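Long-range contact in squalene synthase HpnC (Alicyclobacillus acidocaldarius subsp. acidocaldarius, PDB 4HD1), which probably acts as a prenyl-diphosphate-joining transferase of the squalene/phytoene synthase family, making squalene or a related isoprenoid: residues V185-A195 / G208-R219. Sequence-based numbering, arbitrary orientation.
Sequences VPRADLEQFGA and GVRRCIALEVDR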
ATOM      1  N   VAL A 185     -15.295  -7.070  -0.448  1.00 73.19           N
ATOM      2  CA  VAL A 185     -15.570  -8.508  -0.403  1.00 76.28           C
ATOM      3  C   VAL A 185     -16.064  -8.937  -1.782  1.00 75.09           C
ATOM      4  O   VAL A 185     -17.024  -8.365  -2.280  1.00 79.20           O
ATOM      5  CB  VAL A 185     -16.616  -8.873   0.671  1.00 75.90           C
ATOM      6  CG1 VAL A 185     -16.727 -10.379   0.800  1.00 77.16           C
ATOM      7  CG2 VAL A 185     -16.242  -8.275   2.015  1.00 78.09           C
ATOM      8  N   PRO A 186     -15.387  -9.909  -2.420  1.00 75.75           N
ATOM      9  CA  PRO A 186     -15.791 -10.318  -3.771  1.00 81.36           C
ATOM     10  C   PRO A 186     -17.212 -10.889  -3.819  1.00 90.95           C
ATOM     11  O   PRO A 186     -17.614 -11.635  -2.914  1.00 87.38           O
ATOM     12  CB  PRO A 186     -14.757 -11.386  -4.139  1.00 79.16           C
ATOM     13  CG  PRO A 186     -13.570 -11.062  -3.295  1.00 75.26           C
ATOM     14  CD  PRO A 186     -14.144 -10.579  -1.997  1.00 73.74           C
ATOM     15  N   ARG A 187     -17.941 -10.542  -4.881  0.50111.24           N
ATOM     16  CA  ARG A 187     -19.338 -10.939  -5.067  0.50 89.22           C
ATOM     17  C   ARG A 187     -19.504 -12.460  -5.176  0.50 76.49           C
ATOM     18  O   ARG A 187     -20.430 -13.027  -4.596  0.50 86.30           O
ATOM     19  CB  ARG A 187     -19.934 -10.240  -6.302  0.50 50.99           C
ATOM     20  CG  ARG A 187     -21.419  -9.896  -6.181  0.50 49.03           C
ATOM     21  CD  ARG A 187     -22.031  -9.430  -7.503  0.50 49.32           C
ATOM     22  NE  ARG A 187     -22.267  -7.988  -7.551  0.50 48.74           N
ATOM     23  CZ  ARG A 187     -21.322  -7.081  -7.791  0.50 47.76           C
ATOM     24  NH1 ARG A 187     -20.070  -7.465  -8.000  0.50 47.21           N
ATOM     25  NH2 ARG A 187     -21.631  -5.793  -7.815  0.50 47.44           N
ATOM     26  N   ALA A 188     -18.594 -13.109  -5.905  1.00 89.37           N
ATOM     27  CA  ALA A 188     -18.626 -14.560  -6.112  1.00 99.82           C
ATOM     28  C   ALA A 188     -18.309 -15.356  -4.848  1.00 99.59           C
ATOM     29  O   ALA A 188     -18.871 -16.429  -4.635  1.00101.47           O
ATOM     30  CB  ALA A 188     -17.693 -14.958  -7.247  1.00101.78           C
ATOM     31  N   ASP A 189     -17.420 -14.825  -4.011  1.00 96.63           N
ATOM     32  CA  ASP A 189     -17.063 -15.480  -2.749  1.00 97.46           C
ATOM     33  C   ASP A 189     -18.195 -15.405  -1.725  1.00 99.45           C
ATOM     34  O   ASP A 189     -18.312 -16.278  -0.862  1.00 96.99           O
ATOM     35  CB  ASP A 189     -15.774 -14.896  -2.161  1.00 93.21           C
ATOM     36  CG  ASP A 189     -14.575 -15.061  -3.083  1.00 98.64           C
ATOM     37  OD1 ASP A 189     -14.669 -15.795  -4.087  1.00100.97           O
ATOM     38  OD2 ASP A 189     -13.528 -14.447  -2.805  1.00 99.51           O
ATOM     39  N   LEU A 190     -19.024 -14.366  -1.823  1.00100.83           N
ATOM     40  CA  LEU A 190     -20.224 -14.268  -0.996  1.00102.40           C
ATOM     41  C   LEU A 190     -21.294 -15.232  -1.481  1.00106.34           C
ATOM     42  O   LEU A 190     -21.929 -15.915  -0.675  1.00109.80           O
ATOM     43  CB  LEU A 190     -20.767 -12.841  -0.976  1.00101.32           C
ATOM     44  CG  LEU A 190     -20.066 -11.889  -0.006  1.00103.27           C
ATOM     45  CD1 LEU A 190     -20.398 -10.440  -0.343  1.00103.42           C
ATOM     46  CD2 LEU A 190     -20.420 -12.212   1.441  1.00102.86           C
ATOM     47  N   GLU A 191     -21.477 -15.290  -2.799  1.00107.20           N
ATOM     48  CA  GLU A 191     -22.470 -16.171  -3.418  1.00112.77           C
ATOM     49  C   GLU A 191     -22.107 -17.646  -3.287  1.00110.05           C
ATOM     50  O   GLU A 191     -22.996 -18.497  -3.222  1.00114.93           O
ATOM     51  CB  GLU A 191     -22.683 -15.804  -4.885  1.00108.04           C
ATOM     52  CG  GLU A 191     -23.435 -14.498  -5.078  1.00117.47           C
ATOM     53  CD  GLU A 191     -23.362 -13.976  -6.501  1.00114.84           C
ATOM     54  OE1 GLU A 191     -22.375 -14.285  -7.207  1.00124.63           O
ATOM     55  OE2 GLU A 191     -24.294 -13.243  -6.909  1.00137.45           O
ATOM     56  N   GLN A 192     -20.807 -17.940  -3.240  1.00101.10           N
ATOM     57  CA  GLN A 192     -20.328 -19.307  -3.047  1.00103.24           C
ATOM     58  C   GLN A 192     -20.887 -19.911  -1.761  1.00104.01           C
ATOM     59  O   GLN A 192     -21.118 -21.115  -1.689  1.00104.06           O
ATOM     60  CB  GLN A 192     -18.801 -19.351  -3.023  1.00102.80           C
ATOM     61  CG  GLN A 192     -18.225 -20.757  -3.088  1.00107.54           C
ATOM     62  CD  GLN A 192     -16.962 -20.907  -2.265  1.00116.92           C
ATOM     63  OE1 GLN A 192     -16.028 -20.112  -2.382  1.00119.73           O
ATOM     64  NE2 GLN A 192     -16.924 -21.935  -1.428  1.00121.16           N
ATOM     65  N   PHE A 193     -21.108 -19.066  -0.755  1.00107.19           N
ATOM     66  CA  PHE A 193     -21.693 -19.504   0.513  1.00115.42           C
ATOM     67  C   PHE A 193     -23.145 -19.048   0.702  1.00118.18           C
ATOM     68  O   PHE A 193     -23.635 -18.958   1.830  1.00114.90           O
ATOM     69  CB  PHE A 193     -20.823 -19.048   1.688  1.00119.25           C
ATOM     70  CG  PHE A 193     -19.432 -19.607   1.662  1.00125.61           C
ATOM     71  CD1 PHE A 193     -19.186 -20.920   2.056  1.00126.50           C
ATOM     72  CD2 PHE A 193     -18.362 -18.822   1.243  1.00119.27           C
ATOM     73  CE1 PHE A 193     -17.902 -21.440   2.031  1.00132.25           C
ATOM     74  CE2 PHE A 193     -17.076 -19.335   1.216  1.00125.72           C
ATOM     75  CZ  PHE A 193     -16.847 -20.645   1.612  1.00131.30           C
ATOM     76  N   GLY A 194     -23.827 -18.770  -0.407  1.00149.94           N
ATOM     77  CA  GLY A 194     -25.239 -18.390  -0.383  1.00145.21           C
ATOM     78  C   GLY A 194     -25.534 -17.040   0.246  1.00136.76           C
ATOM     79  O   GLY A 194     -26.650 -16.792   0.692  1.00129.92           O
ATOM     80  N   ALA A 195     -24.528 -16.168   0.292  1.00131.77           N
ATOM     81  CA  ALA A 195     -24.722 -14.804   0.771  1.00129.68           C
ATOM     82  C   ALA A 195     -24.675 -13.832  -0.405  1.00124.19           C
ATOM     83  O   ALA A 195     -24.307 -14.213  -1.518  1.00125.76           O
ATOM     84  CB  ALA A 195     -23.670 -14.449   1.812  1.00120.28           C
ATOM     85  N   GLY A 208     -23.231 -17.433   5.857  1.00109.55           N
ATOM     86  CA  GLY A 208     -22.593 -17.245   4.556  1.00112.30           C
ATOM     87  C   GLY A 208     -21.544 -16.150   4.599  1.00106.16           C
ATOM     88  O   GLY A 208     -20.424 -16.332   4.108  1.00100.32           O
ATOM     89  N   VAL A 209     -21.915 -15.019   5.197  1.00104.06           N
ATOM     90  CA  VAL A 209     -21.008 -13.889   5.400  1.00104.82           C
ATOM     91  C   VAL A 209     -19.759 -14.322   6.170  1.00103.10           C
ATOM     92  O   VAL A 209     -18.641 -14.066   5.728  1.00 96.42           O
ATOM     93  CB  VAL A 209     -21.714 -12.714   6.119  1.00107.29           C
ATOM     94  CG1 VAL A 209     -20.710 -11.681   6.619  1.00101.16           C
ATOM     95  CG2 VAL A 209     -22.725 -12.055   5.194  1.00111.00           C
ATOM     96  N   ARG A 210     -19.964 -14.995   7.302  1.00101.99           N
ATOM     97  CA  ARG A 210     -18.871 -15.443   8.169  1.00 99.92           C
ATOM     98  C   ARG A 210     -17.930 -16.431   7.475  1.00 96.52           C
ATOM     99  O   ARG A 210     -16.714 -16.365   7.662  1.00 95.10           O
ATOM    100  CB  ARG A 210     -19.423 -16.036   9.467  1.00 95.28           C
ATOM    101  CG  ARG A 210     -19.998 -14.997  10.418  1.00 95.98           C
ATOM    102  CD  ARG A 210     -20.800 -15.647  11.534  1.00103.40           C
ATOM    103  NE  ARG A 210     -21.417 -14.654  12.415  1.00109.30           N
ATOM    104  CZ  ARG A 210     -20.901 -14.238  13.571  1.00109.37           C
ATOM    105  NH1 ARG A 210     -19.748 -14.727  14.014  1.00110.68           N
ATOM    106  NH2 ARG A 210     -21.544 -13.330  14.294  1.00 99.93           N
ATOM    107  N   ARG A 211     -18.499 -17.329   6.671  1.00 94.72           N
ATOM    108  CA  ARG A 211     -17.715 -18.284   5.887  1.00 96.32           C
ATOM    109  C   ARG A 211     -16.937 -17.613   4.760  1.00 94.26           C
ATOM    110  O   ARG A 211     -15.838 -18.047   4.418  1.00 98.64           O
ATOM    111  CB  ARG A 211     -18.604 -19.391   5.322  1.00100.78           C
ATOM    112  CG  ARG A 211     -18.946 -20.478   6.324  1.00110.39           C
ATOM    113  CD  ARG A 211     -19.726 -21.612   5.683  1.00116.66           C
ATOM    114  NE  ARG A 211     -20.004 -22.676   6.646  1.00127.02           N
ATOM    115  CZ  ARG A 211     -21.076 -22.724   7.435  1.00135.78           C
ATOM    116  NH1 ARG A 211     -22.001 -21.770   7.385  1.00130.90           N
ATOM    117  NH2 ARG A 211     -21.226 -23.736   8.279  1.00132.86           N
ATOM    118  N   CYS A 212     -17.509 -16.559   4.185  1.00 91.76           N
ATOM    119  CA  CYS A 212     -16.830 -15.793   3.143  1.00 90.77           C
ATOM    120  C   CYS A 212     -15.630 -15.013   3.686  1.00 86.05           C
ATOM    121  O   CYS A 212     -14.558 -15.012   3.074  1.00 83.22           O
ATOM    122  CB  CYS A 212     -17.796 -14.842   2.450  1.00 89.66           C
ATOM    123  SG  CYS A 212     -16.978 -13.796   1.229  1.00 88.52           S
ATOM    124  N   ILE A 213     -15.826 -14.343   4.822  1.00 80.89           N
ATOM    125  CA  ILE A 213     -14.749 -13.654   5.529  1.00 83.46           C
ATOM    126  C   ILE A 213     -13.631 -14.654   5.853  1.00 83.90           C
ATOM    127  O   ILE A 213     -12.455 -14.371   5.613  1.00 82.09           O
ATOM    128  CB  ILE A 213     -15.249 -12.972   6.830  1.00 86.02           C
ATOM    129  CG1 ILE A 213     -16.466 -12.064   6.570  1.00 86.47           C
ATOM    130  CG2 ILE A 213     -14.123 -12.208   7.516  1.00 85.07           C
ATOM    131  CD1 ILE A 213     -16.197 -10.772   5.819  1.00 84.02           C
ATOM    132  N   ALA A 214     -14.012 -15.824   6.368  1.00 83.00           N
ATOM    133  CA  ALA A 214     -13.061 -16.898   6.673  1.00 84.70           C
ATOM    134  C   ALA A 214     -12.241 -17.311   5.456  1.00 82.06           C
ATOM    135  O   ALA A 214     -11.035 -17.499   5.566  1.00 82.06           O
ATOM    136  CB  ALA A 214     -13.773 -18.100   7.280  1.00 87.79           C
ATOM    137  N   LEU A 215     -12.890 -17.432   4.300  1.00 79.95           N
ATOM    138  CA  LEU A 215     -12.187 -17.760   3.062  1.00 83.65           C
ATOM    139  C   LEU A 215     -11.121 -16.717   2.708  1.00 83.59           C
ATOM    140  O   LEU A 215     -10.019 -17.072   2.281  1.00 87.24           O
ATOM    141  CB  LEU A 215     -13.170 -17.919   1.900  1.00 81.41           C
ATOM    142  CG  LEU A 215     -12.547 -18.307   0.552  1.00 83.59           C
ATOM    143  CD1 LEU A 215     -11.946 -19.707   0.603  1.00 86.26           C
ATOM    144  CD2 LEU A 215     -13.556 -18.190  -0.581  1.00 85.50           C
ATOM    145  N   GLU A 216     -11.454 -15.440   2.890  1.00 80.77           N
ATOM    146  CA  GLU A 216     -10.514 -14.346   2.612  1.00 80.47           C
ATOM    147  C   GLU A 216      -9.340 -14.360   3.589  1.00 78.83           C
ATOM    148  O   GLU A 216      -8.185 -14.209   3.185  1.00 78.17           O
ATOM    149  CB  GLU A 216     -11.210 -12.974   2.641  1.00 77.30           C
ATOM    150  CG  GLU A 216     -12.500 -12.861   1.833  1.00 76.86           C
ATOM    151  CD  GLU A 216     -12.390 -13.362   0.397  1.00 81.02           C
ATOM    152  OE1 GLU A 216     -11.276 -13.656  -0.086  1.00 84.51           O
ATOM    153  OE2 GLU A 216     -13.439 -13.461  -0.262  1.00 82.58           O
ATOM    154  N   VAL A 217      -9.656 -14.547   4.870  1.00 75.94           N
ATOM    155  CA  VAL A 217      -8.653 -14.659   5.922  1.00 75.18           C
ATOM    156  C   VAL A 217      -7.636 -15.759   5.593  1.00 76.93           C
ATOM    157  O   VAL A 217      -6.427 -15.526   5.675  1.00 77.47           O
ATOM    158  CB  VAL A 217      -9.312 -14.888   7.303  1.00 74.72           C
ATOM    159  CG1 VAL A 217      -8.271 -15.234   8.364  1.00 75.18           C
ATOM    160  CG2 VAL A 217     -10.109 -13.657   7.714  1.00 70.79           C
ATOM    161  N   ASP A 218      -8.130 -16.934   5.197  1.00 74.73           N
ATOM    162  CA  ASP A 218      -7.279 -18.059   4.794  1.00 77.92           C
ATOM    163  C   ASP A 218      -6.384 -17.710   3.608  1.00 75.72           C
ATOM    164  O   ASP A 218      -5.202 -18.056   3.602  1.00 77.74           O
ATOM    165  CB  ASP A 218      -8.122 -19.293   4.438  1.00 79.22           C
ATOM    166  CG  ASP A 218      -8.884 -19.867   5.630  1.00 80.00           C
ATOM    167  OD1 ASP A 218      -8.775 -19.332   6.755  1.00 72.39           O
ATOM    168  OD2 ASP A 218      -9.603 -20.870   5.427  1.00 82.78           O
ATOM    169  N   ARG A 219      -6.954 -17.039   2.606  1.00 74.69           N
ATOM    170  CA  ARG A 219      -6.211 -16.621   1.416  1.00 78.78           C
ATOM    171  C   ARG A 219      -5.047 -15.705   1.789  1.00 75.89           C
ATOM    172  O   ARG A 219      -3.932 -15.851   1.267  1.00 73.09           O
ATOM    173  CB  ARG A 219      -7.128 -15.894   0.435  1.00 82.21           C
ATOM    174  CG  ARG A 219      -8.056 -16.789  -0.365  1.00 89.15           C
ATOM    175  CD  ARG A 219      -8.678 -15.987  -1.493  1.00 91.96           C
ATOM    176  NE  ARG A 219      -9.481 -16.798  -2.407  1.00 92.96           N
ATOM    177  CZ  ARG A 219     -10.787 -16.643  -2.602  1.00100.55           C
ATOM    178  NH1 ARG A 219     -11.458 -15.704  -1.951  1.00 98.35           N
ATOM    179  NH2 ARG A 219     -11.425 -17.430  -3.456  1.00106.51           N
TER
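C212 points its thiol into the short helix 187-191, and this is the close-packed part of the contact. With the sulfur anti to the backbone N (chi1 176°), C212 SG reaches V185 CG1 at 3.5 Å and also touches CD2 of L190. D189 is the knob beside it, set among C212, L215, E216 and R219. NH1 of R219 grips two carboxylates. R219 NH1 donates to D189 OD2 at 2.6 Å, from above that carboxylate plane. R219 NH1 also donates to E216 OE1 at 2.8 Å, which lies in the guanidinium plane. D189 OD2 and E216 OE2 lie just 2.7 Å apart. With an alanine at R219, the buried D189 and E216 carboxylates would probably lose their shared salt-bridge partner. W125 of helix 125-135 touches both acids and makes a cation-pi contact with R219. In this all-helical fold of the squalene/phytoene synthase family, helix 187-191 and the 208-219 part of helix 207-227 run at 128° to each other. A Schellman motif with G194 at positive phi ends the short helix. Close by, F193 O lies 3.4 Å from G208 CA, a close approach of backbone to backbone. The solvent side is looser. There CB of R211 sits over one face of the F193 ring, 3.8 Å from its centroid, as a CH-pi contact. L215 CD2 meets the ring edge and Q192 OE1, while the guanidinium of exposed R211 leads away.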